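Local coordinates for putative cytoplasmic protein (Salmonella typhimurium, PDB 2GK3), which is of unknown function but belongs to a putative class I glutamine amidotransferase-like family and assembles as a hexamer, at residues E[115-121]-E[215-221]; E[146-150]-E[211-215]. All blocks are in the same frame, centred on the assembly; numbering follows the deposited sequence.

Contact 1. Residues E[115-121]-E[215-221]; sequences VKNGGGL and YQQGKTA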
ATOM      1  N   VAL E 115      -8.381  21.836 -29.777  1.00 33.00           N
ATOM      2  CA  VAL E 115      -7.206  22.447 -30.423  1.00 33.57           C
ATOM      3  C   VAL E 115      -7.408  22.626 -31.946  1.00 34.29           C
ATOM      4  O   VAL E 115      -7.154  23.711 -32.470  1.00 34.17           O
ATOM      5  CB  VAL E 115      -5.836  21.748 -30.076  1.00 33.74           C
ATOM      6  CG1 VAL E 115      -4.655  22.562 -30.635  1.00 33.17           C
ATOM      7  CG2 VAL E 115      -5.646  21.594 -28.567  1.00 32.90           C
ATOM      8  N   LYS E 116      -7.885  21.591 -32.641  1.00 35.07           N
ATOM      9  CA  LYS E 116      -8.130  21.677 -34.097  1.00 36.48           C
ATOM     10  C   LYS E 116      -8.932  22.913 -34.450  1.00 36.24           C
ATOM     11  O   LYS E 116      -8.695  23.555 -35.485  1.00 36.18           O
ATOM     12  CB  LYS E 116      -8.899  20.458 -34.626  1.00 36.74           C
ATOM     13  CG  LYS E 116      -8.063  19.195 -34.771  1.00 38.76           C
ATOM     14  CD  LYS E 116      -8.886  18.013 -35.349  1.00 38.38           C
ATOM     15  CE  LYS E 116      -7.989  16.754 -35.509  1.00 40.29           C
ATOM     16  NZ  LYS E 116      -8.753  15.520 -35.897  1.00 42.10           N
ATOM     17  N   ASN E 117      -9.895  23.223 -33.580  1.00 35.90           N
ATOM     18  CA  ASN E 117     -10.839  24.291 -33.811  1.00 35.48           C
ATOM     19  C   ASN E 117     -10.442  25.623 -33.190  1.00 34.98           C
ATOM     20  O   ASN E 117     -11.278  26.519 -33.098  1.00 34.57           O
ATOM     21  CB  ASN E 117     -12.239  23.870 -33.363  1.00 35.82           C
ATOM     22  CG  ASN E 117     -12.811  22.741 -34.223  1.00 37.92           C
ATOM     23  OD1 ASN E 117     -13.195  21.694 -33.706  1.00 40.47           O
ATOM     24  ND2 ASN E 117     -12.854  22.946 -35.538  1.00 36.03           N
ATOM     25  N   GLY E 118      -9.179  25.762 -32.781  1.00 33.82           N
ATOM     26  CA  GLY E 118      -8.659  27.072 -32.397  1.00 32.72           C
ATOM     27  C   GLY E 118      -8.249  27.245 -30.958  1.00 32.47           C
ATOM     28  O   GLY E 118      -7.647  28.266 -30.592  1.00 33.33           O
ATOM     29  N   GLY E 119      -8.566  26.270 -30.120  1.00 31.89           N
ATOM     30  CA  GLY E 119      -8.084  26.302 -28.748  1.00 31.30           C
ATOM     31  C   GLY E 119      -6.570  26.232 -28.601  1.00 31.88           C
ATOM     32  O   GLY E 119      -5.865  25.675 -29.459  1.00 31.94           O
ATOM     33  N   GLY E 120      -6.063  26.791 -27.502  1.00 31.68           N
ATOM     34  CA  GLY E 120      -4.656  26.610 -27.123  1.00 30.63           C
ATOM     35  C   GLY E 120      -4.423  25.505 -26.094  1.00 30.41           C
ATOM     36  O   GLY E 120      -5.285  25.206 -25.232  1.00 30.08           O
ATOM     37  N   LEU E 121      -3.242  24.902 -26.168  1.00 29.68           N
ATOM     38  CA  LEU E 121      -2.867  23.817 -25.270  1.00 28.51           C
ATOM     39  C   LEU E 121      -1.447  24.037 -24.772  1.00 28.95           C
ATOM     40  O   LEU E 121      -0.512  24.203 -25.580  1.00 28.97           O
ATOM     41  CB  LEU E 121      -2.968  22.460 -25.988  1.00 28.78           C
ATOM     42  CG  LEU E 121      -2.627  21.175 -25.209  1.00 27.94           C
ATOM     43  CD1 LEU E 121      -3.510  21.082 -23.988  1.00 26.77           C
ATOM     44  CD2 LEU E 121      -2.749  19.892 -26.067  1.00 26.80           C
ATOM     45  N   TYR E 215      -1.379  23.409 -34.393  1.00 34.49           N
ATOM     46  CA  TYR E 215      -2.082  22.197 -34.737  1.00 34.05           C
ATOM     47  C   TYR E 215      -3.449  22.555 -35.304  1.00 35.10           C
ATOM     48  O   TYR E 215      -4.404  22.832 -34.543  1.00 35.19           O
ATOM     49  CB  TYR E 215      -2.229  21.284 -33.518  1.00 33.60           C
ATOM     50  CG  TYR E 215      -2.861  19.963 -33.872  1.00 32.43           C
ATOM     51  CD1 TYR E 215      -2.139  18.992 -34.554  1.00 32.33           C
ATOM     52  CD2 TYR E 215      -4.180  19.699 -33.560  1.00 30.94           C
ATOM     53  CE1 TYR E 215      -2.712  17.790 -34.903  1.00 32.66           C
ATOM     54  CE2 TYR E 215      -4.756  18.503 -33.895  1.00 32.14           C
ATOM     55  CZ  TYR E 215      -4.019  17.559 -34.574  1.00 32.51           C
ATOM     56  OH  TYR E 215      -4.591  16.373 -34.907  1.00 32.82           O
ATOM     57  N   GLN E 216      -3.547  22.493 -36.636  1.00 35.54           N
ATOM     58  CA  GLN E 216      -4.697  23.012 -37.392  1.00 36.39           C
ATOM     59  C   GLN E 216      -4.967  24.465 -36.948  1.00 36.31           C
ATOM     60  O   GLN E 216      -4.041  25.267 -36.991  1.00 36.72           O
ATOM     61  CB  GLN E 216      -5.905  22.046 -37.349  1.00 36.19           C
ATOM     62  CG  GLN E 216      -5.663  20.724 -38.177  1.00 36.84           C
ATOM     63  CD  GLN E 216      -6.875  19.747 -38.222  1.00 38.35           C
ATOM     64  OE1 GLN E 216      -8.044  20.168 -38.151  1.00 40.85           O
ATOM     65  NE2 GLN E 216      -6.592  18.442 -38.352  1.00 36.33           N
ATOM     66  N   GLN E 217      -6.176  24.812 -36.503  1.00 36.37           N
ATOM     67  CA  GLN E 217      -6.453  26.205 -36.070  1.00 36.52           C
ATOM     68  C   GLN E 217      -5.789  26.621 -34.736  1.00 35.22           C
ATOM     69  O   GLN E 217      -5.519  27.799 -34.511  1.00 34.92           O
ATOM     70  CB  GLN E 217      -7.970  26.493 -36.019  1.00 36.33           C
ATOM     71  CG  GLN E 217      -8.662  26.513 -37.390  1.00 37.45           C
ATOM     72  CD  GLN E 217     -10.192  26.538 -37.299  1.00 38.88           C
ATOM     73  OE1 GLN E 217     -10.874  25.796 -38.003  1.00 43.88           O
ATOM     74  NE2 GLN E 217     -10.735  27.390 -36.428  1.00 42.66           N
ATOM     75  N   GLY E 218      -5.528  25.656 -33.863  1.00 34.13           N
ATOM     76  CA  GLY E 218      -5.011  25.957 -32.527  1.00 33.60           C
ATOM     77  C   GLY E 218      -3.508  26.117 -32.410  1.00 33.20           C
ATOM     78  O   GLY E 218      -2.761  25.853 -33.343  1.00 32.93           O
ATOM     79  N   LYS E 219      -3.075  26.574 -31.245  1.00 33.43           N
ATOM     80  CA  LYS E 219      -1.680  26.859 -30.982  1.00 33.59           C
ATOM     81  C   LYS E 219      -1.238  26.106 -29.741  1.00 32.83           C
ATOM     82  O   LYS E 219      -2.018  25.881 -28.815  1.00 32.42           O
ATOM     83  CB  LYS E 219      -1.455  28.352 -30.798  1.00 33.94           C
ATOM     84  CG  LYS E 219      -1.362  29.110 -32.098  1.00 38.25           C
ATOM     85  CD  LYS E 219      -1.082  30.581 -31.834  1.00 43.04           C
ATOM     86  CE  LYS E 219      -0.351  31.216 -33.021  1.00 47.52           C
ATOM     87  NZ  LYS E 219       1.159  31.258 -32.838  1.00 49.96           N
ATOM     88  N   THR E 220       0.026  25.713 -29.740  1.00 31.81           N
ATOM     89  CA  THR E 220       0.514  24.776 -28.765  1.00 31.23           C
ATOM     90  C   THR E 220       1.815  25.244 -28.124  1.00 30.78           C
ATOM     91  O   THR E 220       2.569  26.038 -28.702  1.00 30.69           O
ATOM     92  CB  THR E 220       0.672  23.370 -29.386  1.00 31.40           C
ATOM     93  OG1 THR E 220       1.627  23.420 -30.459  1.00 32.23           O
ATOM     94  CG2 THR E 220      -0.679  22.870 -29.921  1.00 30.02           C
ATOM     95  N   ALA E 221       2.049  24.764 -26.910  1.00 29.63           N
ATOM     96  CA  ALA E 221       3.237  25.107 -26.166  1.00 29.34           C
ATOM     97  C   ALA E 221       3.594  23.968 -25.214  1.00 29.58           C
ATOM     98  O   ALA E 221       2.718  23.241 -24.705  1.00 28.97           O
ATOM     99  CB  ALA E 221       3.044  26.401 -25.403  1.00 29.13           C
TER
HETATM  100  O   HOH W   1      -5.145  28.925 -30.159  1.00 19.69           O
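Helix 107-116 ends, and after a short turn the chain enters the sheet as strand 120-124; the hairpin around 215-218 packs against that turn. G118, with positive phi, is the C' residue of a Schellman motif: G119 N bonds to Y114 O, and G118 N to V115 O (2.9 Å). A type II' beta turn from Y215 to G218 brings the two segments to 3.8 Å between G118 CA and G218 CA. The helix end meets the turn through Q217 N donating to K116 O (3.0 Å). Beyond, the strands run parallel: K219 N reaches G119 O only weakly (3.4 Å), then L121 N donates to K219 O (3.1 Å) and A221 N to L121 O (2.9 Å). A water donates to G118 O (2.6 Å) and bonds weakly to K219 N (3.3 Å). G218 has no room for a side chain, since a CB would clash with V115 O and G119 O; its CA makes a CH...O contact with G119 O (3.2 Å). V115 CG1 packs on Y215 CB (4.0 Å) and T220 CG2 (4.1 Å). The extended K116 lies along Y215, its CE 3.5 Å from Y215 OH, while its NZ is salt-bridged to E113. Helix 107-116 lies in the beta-alpha-beta connection between parallel strands 80-84 and 120-124; strand 218-223 flanks the other edge of 120-124, and G120 bonds through its backbone to D79 and I81. L121 and T220 face the loop containing V147 to P149, whereas K219 turns to helix 242-253.

Contact 2. Residues E[146-150]-E[211-215]; sequences EVLPV and VFGEY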
ATOM      1  N   GLU E 146       0.299  13.511 -31.328  1.00 28.05           N
ATOM      2  CA  GLU E 146       0.309  14.289 -32.587  1.00 28.82           C
ATOM      3  C   GLU E 146      -0.046  15.760 -32.438  1.00 29.28           C
ATOM      4  O   GLU E 146       0.221  16.550 -33.347  1.00 29.85           O
ATOM      5  CB  GLU E 146      -0.637  13.675 -33.631  1.00 28.52           C
ATOM      6  CG  GLU E 146      -0.137  12.385 -34.244  1.00 30.57           C
ATOM      7  CD  GLU E 146       1.063  12.579 -35.160  1.00 31.79           C
ATOM      8  OE1 GLU E 146       1.314  13.721 -35.595  1.00 34.04           O
ATOM      9  OE2 GLU E 146       1.757  11.582 -35.446  1.00 31.51           O
ATOM     10  N   VAL E 147      -0.668  16.127 -31.319  1.00 29.53           N
ATOM     11  CA  VAL E 147      -1.055  17.521 -31.093  1.00 29.32           C
ATOM     12  C   VAL E 147       0.139  18.325 -30.567  1.00 29.18           C
ATOM     13  O   VAL E 147       0.236  19.528 -30.823  1.00 29.22           O
ATOM     14  CB  VAL E 147      -2.308  17.659 -30.153  1.00 29.53           C
ATOM     15  CG1 VAL E 147      -2.633  19.116 -29.855  1.00 29.84           C
ATOM     16  CG2 VAL E 147      -3.529  16.978 -30.766  1.00 28.61           C
ATOM     17  N   LEU E 148       1.056  17.668 -29.864  1.00 28.44           N
ATOM     18  CA  LEU E 148       2.133  18.405 -29.165  1.00 28.45           C
ATOM     19  C   LEU E 148       3.267  18.780 -30.113  1.00 28.49           C
ATOM     20  O   LEU E 148       3.519  18.061 -31.079  1.00 28.06           O
ATOM     21  CB  LEU E 148       2.657  17.617 -27.944  1.00 27.90           C
ATOM     22  CG  LEU E 148       1.581  17.145 -26.947  1.00 27.82           C
ATOM     23  CD1 LEU E 148       2.203  16.232 -25.910  1.00 25.63           C
ATOM     24  CD2 LEU E 148       0.780  18.307 -26.274  1.00 25.04           C
ATOM     25  N   PRO E 149       3.940  19.924 -29.862  1.00 28.70           N
ATOM     26  CA  PRO E 149       5.009  20.337 -30.771  1.00 28.76           C
ATOM     27  C   PRO E 149       6.371  19.681 -30.469  1.00 29.16           C
ATOM     28  O   PRO E 149       7.415  20.159 -30.933  1.00 29.34           O
ATOM     29  CB  PRO E 149       5.066  21.846 -30.549  1.00 28.23           C
ATOM     30  CG  PRO E 149       4.723  22.009 -29.131  1.00 27.97           C
ATOM     31  CD  PRO E 149       3.739  20.914 -28.791  1.00 28.36           C
ATOM     32  N   VAL E 150       6.354  18.611 -29.679  1.00 29.87           N
ATOM     33  CA  VAL E 150       7.564  17.837 -29.374  1.00 29.71           C
ATOM     34  C   VAL E 150       7.323  16.346 -29.626  1.00 29.74           C
ATOM     35  O   VAL E 150       6.176  15.878 -29.653  1.00 29.92           O
ATOM     36  CB  VAL E 150       8.076  18.066 -27.911  1.00 30.38           C
ATOM     37  CG1 VAL E 150       8.432  19.527 -27.677  1.00 30.28           C
ATOM     38  CG2 VAL E 150       7.067  17.554 -26.848  1.00 29.49           C
ATOM     39  N   VAL E 211       8.829  25.452 -26.094  1.00 30.50           N
ATOM     40  CA  VAL E 211       8.596  25.136 -27.506  1.00 30.94           C
ATOM     41  C   VAL E 211       7.174  25.532 -27.912  1.00 31.28           C
ATOM     42  O   VAL E 211       6.211  25.181 -27.222  1.00 30.77           O
ATOM     43  CB  VAL E 211       8.788  23.611 -27.805  1.00 31.10           C
ATOM     44  CG1 VAL E 211       8.531  23.300 -29.294  1.00 30.60           C
ATOM     45  CG2 VAL E 211      10.195  23.131 -27.381  1.00 31.41           C
ATOM     46  N   PHE E 212       7.063  26.246 -29.036  1.00 30.98           N
ATOM     47  CA  PHE E 212       5.764  26.681 -29.576  1.00 31.31           C
ATOM     48  C   PHE E 212       5.452  25.997 -30.904  1.00 31.96           C
ATOM     49  O   PHE E 212       6.326  25.823 -31.747  1.00 32.37           O
ATOM     50  CB  PHE E 212       5.710  28.221 -29.727  1.00 30.29           C
ATOM     51  CG  PHE E 212       5.757  28.956 -28.411  1.00 29.25           C
ATOM     52  CD1 PHE E 212       4.596  29.158 -27.676  1.00 29.22           C
ATOM     53  CD2 PHE E 212       6.969  29.404 -27.886  1.00 28.36           C
ATOM     54  CE1 PHE E 212       4.637  29.797 -26.442  1.00 29.61           C
ATOM     55  CE2 PHE E 212       7.020  30.053 -26.669  1.00 27.42           C
ATOM     56  CZ  PHE E 212       5.857  30.251 -25.943  1.00 28.98           C
ATOM     57  N   GLY E 213       4.207  25.599 -31.091  1.00 32.69           N
ATOM     58  CA  GLY E 213       3.799  25.080 -32.385  1.00 33.76           C
ATOM     59  C   GLY E 213       2.371  25.400 -32.746  1.00 34.28           C
ATOM     60  O   GLY E 213       1.728  26.245 -32.113  1.00 34.79           O
ATOM     61  N   GLU E 214       1.873  24.721 -33.770  1.00 34.74           N
ATOM     62  CA  GLU E 214       0.496  24.880 -34.185  1.00 35.37           C
ATOM     63  C   GLU E 214      -0.064  23.518 -34.489  1.00 35.10           C
ATOM     64  O   GLU E 214       0.684  22.574 -34.766  1.00 35.34           O
ATOM     65  CB  GLU E 214       0.398  25.801 -35.396  1.00 35.76           C
ATOM     66  CG  GLU E 214       1.161  27.114 -35.192  1.00 38.98           C
ATOM     67  CD  GLU E 214       0.903  28.151 -36.266  1.00 43.09           C
ATOM     68  OE1 GLU E 214      -0.129  28.045 -36.962  1.00 44.32           O
ATOM     69  OE2 GLU E 214       1.732  29.091 -36.392  1.00 44.60           O
ATOM     70  N   TYR E 215      -1.379  23.409 -34.393  1.00 34.49           N
ATOM     71  CA  TYR E 215      -2.082  22.197 -34.737  1.00 34.05           C
ATOM     72  C   TYR E 215      -3.449  22.555 -35.304  1.00 35.10           C
ATOM     73  O   TYR E 215      -4.404  22.832 -34.543  1.00 35.19           O
ATOM     74  CB  TYR E 215      -2.229  21.284 -33.518  1.00 33.60           C
ATOM     75  CG  TYR E 215      -2.861  19.963 -33.872  1.00 32.43           C
ATOM     76  CD1 TYR E 215      -2.139  18.992 -34.554  1.00 32.33           C
ATOM     77  CD2 TYR E 215      -4.180  19.699 -33.560  1.00 30.94           C
ATOM     78  CE1 TYR E 215      -2.712  17.790 -34.903  1.00 32.66           C
ATOM     79  CE2 TYR E 215      -4.756  18.503 -33.895  1.00 32.14           C
ATOM     80  CZ  TYR E 215      -4.019  17.559 -34.574  1.00 32.51           C
ATOM     81  OH  TYR E 215      -4.591  16.373 -34.907  1.00 32.82           O
TER
HETATM   82  O   HOH W   2       1.538  21.433 -32.179  1.00 34.12           O
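Y215 contributes the largest share of this contact between segment 146-150, which leads into strand 150-151, and strand 211-215; P149, V211 and V147 follow at similar size. With chi1 t (-175°) and chi2 at 74°, the Y215 ring lies against V147, also t, whose CG2 sits over one ring face, 3.9 Å from the centroid and 18° off the normal: a CH-pi contact. E146 O approaches Y215 CE1 at 3.5 Å. The CA-CB bond of P149 points toward the strand. Its CB lies 3.9 Å from G213 N, and a CB on G213 would clash with it, so the absence of a side chain there lets the proline settle on the backbone. V211, chi1 t, meets P149 CB through CG1 (4.0 Å) and V150 CG1 through CG2 (4.0 Å). F212 directs its CA-CB bond away from 146-150, and its ring stacks with H174. No direct hydrogen bond joins the segments; one water bridges them, donating to V147 O (2.7 Å) and E214 O (3.0 Å). The chemistry is apolar packing: aliphatic and aromatic surfaces fit this segment onto the sheet, and the water serves backbone carbonyls that do not meet directly.

The two contacts share Y215 and lie about 9 Å apart, centre to centre. Contact 2 is nested in the chain between the segments of contact 1. Adjacent antiparallel strands 207-215 and 218-223 join them, with T220 O and G213 N 2.9 Å apart in a probable hydrogen bond. Contact 1 is partly buried, running from an exposed hairpin turn into the sheet, and rests on backbone hydrogen bonds between parallel strands. Contact 2 is more buried and depends on side-chain packing of a loop over the sheet. T220, part of contact 1, packs its CG2 3.6 Å from V147 O, so strand 218-223 touches both the partner strand of contact 1 and segment 146-150 of contact 2.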